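Local coordinates for glycine betaine, L-proline ABC transporter, glycine/betaine/L-proline-binding protein (ProX) (PDB 3TMG), which binds glycine betaine and probably delivers it to an ABC transporter as the substrate-binding protein of a compatible-solute uptake system, at residues I128-D131 / A132-T136; Q142-Y146 / Y147-K151. One frame throughout, in Å; residues are numbered along the deposited sequence. Where two conformers were deposited one is given.

Overall arrangement
Both contacts belong to one strand-helix-strand unit of the substrate-binding domain and sit at the two ends of helix 135-146. Leaving strand 126-128, the chain makes the tight turn of contact 1 (128-131 with 132-136), which leads into the helix and faces the bound betaine. It then runs along the helix to contact 2 (142-146 with 147-151), where the helix is closed off and the chain turns toward strand 154-156, the parallel neighbour of 126-128. The contacts follow in series, neither enclosing nor crossing the other. The centres of contact 1 and contact 2 lie about 15 Å apart; the helix between them joins a ligand-binding start to a capped end packed against Phe102 of strand 88-105.

Contact 1: I128-D131 / A132-T136; sequences IGID and AGAGT. With BET (trimethyl glycine), chain E.
One methyl, CD1 of Ile130, touches both the turn and the ligand: it rests 3.8 Å from CB of Ala134 and lies 3.6 Å from methyl C3 of BET. The reach comes from an extended outer chain (chi2 169°), which carries CD1 away from the backbone. At the other end of the betaine, Thr136 N donates to BET O over 3.0 Å, with an N-H...O angle of 164°. The carboxylate thus lies at the N-terminus of the helix, whose dipole would probably help stabilise it. A type II turn, Asp131 to Ala134, brings the chain round, closed by Ala134 N donating to Asp131 O at 3.1 Å; Gly133 supplies the positive phi of its third position. In the conformer described, one of two for Asp131, the carboxylate lies alongside the Ala134 methyl, OD2 to CB 3.5 Å, while its OD1 accepts from NE1 of Trp25, a pocket residue. Thr136 OG1 is hydrogen-bonded to Gln100. The whole is a helix N-terminus, with Ala134 at the N-cap, forming part of the betaine pocket of a periplasmic-binding-protein fold.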
loop_
_atom_site.group_PDB
_atom_site.type_symbol
_atom_site.label_atom_id
_atom_site.label_comp_id
_atom_site.label_asym_id
_atom_site.label_seq_id
_atom_site.Cartn_x
_atom_site.Cartn_y
_atom_site.Cartn_z
ATOM N N ILE A 128 -2.435 -17.810 -3.158
ATOM C CA ILE A 128 -3.384 -16.886 -3.757
ATOM C C ILE A 128 -2.875 -15.456 -3.572
ATOM O O ILE A 128 -2.966 -14.902 -2.481
ATOM C CB ILE A 128 -4.801 -17.090 -3.143
ATOM C CG1 ILE A 128 -5.281 -18.547 -3.309
ATOM C CG2 ILE A 128 -5.805 -16.091 -3.711
ATOM C CD1 ILE A 128 -5.254 -19.056 -4.759
ATOM N N GLY A 129 -2.339 -14.862 -4.649
ATOM C CA GLY A 129 -1.634 -13.554 -4.558
ATOM C C GLY A 129 -2.482 -12.369 -4.985
ATOM O O GLY A 129 -3.694 -12.485 -5.098
ATOM N N ILE A 130 -1.843 -11.233 -5.221
ATOM C CA ILE A 130 -2.542 -9.991 -5.587
ATOM C C ILE A 130 -2.180 -9.619 -7.050
ATOM O O ILE A 130 -1.871 -10.524 -7.835
ATOM C CB ILE A 130 -2.280 -8.849 -4.563
ATOM C CG1 ILE A 130 -0.773 -8.507 -4.489
ATOM C CG2 ILE A 130 -2.796 -9.219 -3.165
ATOM C CD1 ILE A 130 -0.463 -7.234 -3.706
ATOM N N ASP A 131 -2.234 -8.334 -7.415
ATOM C CA ASP A 131 -1.959 -7.885 -8.777
ATOM C C ASP A 131 -0.546 -8.254 -9.266
ATOM O O ASP A 131 0.447 -8.022 -8.539
ATOM C CB ASP A 131 -2.295 -6.373 -8.980
ATOM C CG ASP A 131 -1.753 -5.431 -7.833
ATOM O OD1 ASP A 131 -2.046 -5.666 -6.660
ATOM O OD2 ASP A 131 -1.068 -4.424 -8.128
ATOM N N ALA A 132 -0.462 -8.802 -10.481
ATOM C CA ALA A 132 0.836 -9.023 -11.135
ATOM C C ALA A 132 1.631 -7.709 -11.059
ATOM O O ALA A 132 1.104 -6.626 -11.274
ATOM C CB ALA A 132 0.661 -9.476 -12.594
ATOM N N GLY A 133 2.902 -7.785 -10.726
ATOM C CA GLY A 133 3.708 -6.574 -10.810
ATOM C C GLY A 133 3.721 -5.730 -9.547
ATOM O O GLY A 133 4.572 -4.860 -9.409
ATOM N N ALA A 134 2.803 -5.980 -8.603
ATOM C CA ALA A 134 2.859 -5.308 -7.319
ATOM C C ALA A 134 4.185 -5.679 -6.661
ATOM O O ALA A 134 4.633 -6.806 -6.774
ATOM C CB ALA A 134 1.679 -5.747 -6.404
ATOM N N GLY A 135 4.794 -4.747 -5.940
ATOM C CA GLY A 135 6.058 -5.058 -5.280
ATOM C C GLY A 135 5.937 -6.307 -4.413
ATOM O O GLY A 135 6.762 -7.227 -4.497
ATOM N N THR A 136 4.889 -6.354 -3.603
ATOM C CA THR A 136 4.705 -7.504 -2.729
ATOM C C THR A 136 4.597 -8.825 -3.533
ATOM O O THR A 136 5.107 -9.869 -3.123
ATOM C CB THR A 136 3.496 -7.320 -1.802
ATOM O OG1 THR A 136 3.815 -6.295 -0.843
ATOM C CG2 THR A 136 3.235 -8.623 -1.016
HETATM N N BET E . 1.052 -3.343 -0.914
HETATM C CA BET E . 2.002 -2.420 -1.557
HETATM C C BET E . 3.192 -3.249 -2.064
HETATM O O BET E . 3.181 -3.969 -3.097
HETATM O OXT BET E . 4.177 -3.199 -1.356
HETATM C C1 BET E . -0.055 -2.617 -0.268
HETATM C C2 BET E . 1.718 -4.125 0.120
HETATM C C3 BET E . 0.509 -4.270 -1.928
#

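Contact 2: Q142-Y146 / Y147-K151; sequences QALNY and YGLSK
Tyr146 and Tyr147, neighbours in sequence, meet in a T-shaped pair: the edge of the Tyr146 ring points at the face of Tyr147, with planes at 86° and centroids 5.0 Å apart. CD2 of Tyr146 stands over the centre of the Tyr147 ring, and CE2 beside it reaches toward CE1 and CZ. Different first torsions bring the rings together. Tyr146 has CG opposite its own backbone N (chi1 -177°), whereas in Tyr147 CG lies opposite the carbonyl carbon (chi1 -75°). Both hydroxyls bond to the same loop, Tyr146 OH to Asp200 OD2 and Tyr147 OH to Asp198 OD1 and Asp200 N, which should help fix both rings. The Tyr147 ring also meets the preceding turn, its CD2 coming 3.3 Å from Ala143 O, with Ala143 CB a looser apolar neighbour.

Further round the helix end, Leu144 and Leu149 cross at about a right angle, and CD2 of Leu144 lies 3.8 Å from CB of Leu149. Leu144 also packs on Phe102, and Leu149 on Ile113. On a more exposed flank, the Asn145 amide is turned so that its OD1 sits 3.3 Å from CB of Ser150.

Backbone bonds hold this frame. Tyr147 N continues the helical pattern to Ala143 O at 2.9 Å. Gly148, with positive phi, then turns the chain back; its N reaches Asn145 O at 3.1 Å, and Leu149 N donates to Leu144 O at 2.9 Å. Gly148 and the two returning bonds form a Schellman motif, with the Leu144-Leu149 contact alongside it, the C-terminal cap that ends helix 135-146 ahead of strand 154-156.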
loop_
_atom_site.group_PDB
_atom_site.type_symbol
_atom_site.label_atom_id
_atom_site.label_comp_id
_atom_site.label_asym_id
_atom_site.label_seq_id
_atom_site.Cartn_x
_atom_site.Cartn_y
_atom_site.Cartn_z
ATOM N N GLN A 142 9.964 -14.112 -5.445
ATOM C CA GLN A 142 11.390 -14.285 -5.138
ATOM C C GLN A 142 11.583 -15.163 -3.874
ATOM O O GLN A 142 12.486 -16.016 -3.840
ATOM C CB GLN A 142 12.077 -12.912 -4.997
ATOM C CG GLN A 142 12.110 -12.149 -6.335
ATOM C CD GLN A 142 12.574 -10.697 -6.228
ATOM O OE1 GLN A 142 12.462 -10.063 -5.190
ATOM N NE2 GLN A 142 13.089 -10.167 -7.329
ATOM N N ALA A 143 10.731 -14.970 -2.855
ATOM C CA ALA A 143 10.745 -15.817 -1.638
ATOM C C ALA A 143 10.401 -17.302 -1.909
ATOM O O ALA A 143 11.071 -18.225 -1.397
ATOM C CB ALA A 143 9.799 -15.238 -0.578
ATOM N N LEU A 144 9.386 -17.529 -2.747
ATOM C CA LEU A 144 9.041 -18.903 -3.152
ATOM C C LEU A 144 10.216 -19.568 -3.815
ATOM O O LEU A 144 10.528 -20.708 -3.492
ATOM C CB LEU A 144 7.823 -18.966 -4.067
ATOM C CG LEU A 144 6.505 -18.690 -3.352
ATOM C CD1 LEU A 144 5.372 -18.512 -4.371
ATOM C CD2 LEU A 144 6.151 -19.764 -2.312
ATOM N N ASN A 145 10.912 -18.843 -4.680
ATOM C CA ASN A 145 12.118 -19.395 -5.312
ATOM C C ASN A 145 13.218 -19.679 -4.311
ATOM O O ASN A 145 13.817 -20.740 -4.319
ATOM C CB ASN A 145 12.653 -18.446 -6.378
ATOM C CG ASN A 145 11.720 -18.310 -7.547
ATOM O OD1 ASN A 145 11.194 -19.306 -8.064
ATOM N ND2 ASN A 145 11.533 -17.084 -8.013
ATOM N N TYR A 146 13.502 -18.699 -3.477
ATOM C CA TYR A 146 14.583 -18.779 -2.510
ATOM C C TYR A 146 14.435 -19.966 -1.563
ATOM O O TYR A 146 15.415 -20.672 -1.240
ATOM C CB TYR A 146 14.584 -17.480 -1.660
ATOM C CG TYR A 146 15.723 -17.446 -0.671
ATOM C CD1 TYR A 146 16.998 -17.024 -1.061
ATOM C CD2 TYR A 146 15.532 -17.864 0.630
ATOM C CE1 TYR A 146 18.066 -17.042 -0.155
ATOM C CE2 TYR A 146 16.574 -17.866 1.542
ATOM C CZ TYR A 146 17.828 -17.453 1.153
ATOM O OH TYR A 146 18.848 -17.478 2.087
ATOM N N TYR A 147 13.225 -20.157 -1.066
ATOM C CA TYR A 147 12.970 -21.175 -0.063
ATOM C C TYR A 147 12.697 -22.536 -0.694
ATOM O O TYR A 147 12.405 -23.499 0.018
ATOM C CB TYR A 147 11.813 -20.755 0.862
ATOM C CG TYR A 147 12.235 -19.682 1.856
ATOM C CD1 TYR A 147 13.160 -19.974 2.871
ATOM C CD2 TYR A 147 11.719 -18.394 1.791
ATOM C CE1 TYR A 147 13.570 -19.000 3.787
ATOM C CE2 TYR A 147 12.117 -17.416 2.707
ATOM C CZ TYR A 147 13.033 -17.734 3.719
ATOM O OH TYR A 147 13.416 -16.772 4.656
ATOM N N GLY A 148 12.805 -22.596 -2.028
ATOM C CA GLY A 148 12.698 -23.867 -2.775
ATOM C C GLY A 148 11.269 -24.396 -2.842
ATOM O O GLY A 148 11.060 -25.607 -2.862
ATOM N N LEU A 149 10.300 -23.490 -2.906
ATOM C CA LEU A 149 8.878 -23.824 -2.834
ATOM C C LEU A 149 8.153 -23.630 -4.168
ATOM O O LEU A 149 6.999 -24.035 -4.325
ATOM C CB LEU A 149 8.197 -22.937 -1.769
ATOM C CG LEU A 149 8.673 -23.140 -0.315
ATOM C CD1 LEU A 149 8.117 -22.056 0.604
ATOM C CD2 LEU A 149 8.287 -24.504 0.202
ATOM N N SER A 150 8.835 -23.041 -5.137
ATOM C CA SER A 150 8.173 -22.580 -6.345
ATOM C C SER A 150 7.633 -23.696 -7.242
ATOM O O SER A 150 6.700 -23.449 -7.999
ATOM C CB SER A 150 9.110 -21.691 -7.147
ATOM O OG SER A 150 10.144 -22.520 -7.666
ATOM N N LYS A 151 8.207 -24.899 -7.176
ATOM C CA LYS A 151 7.672 -26.026 -7.932
ATOM C C LYS A 151 6.416 -26.644 -7.280
ATOM O O LYS A 151 5.637 -27.302 -7.963
ATOM C CB LYS A 151 8.762 -27.107 -8.163
#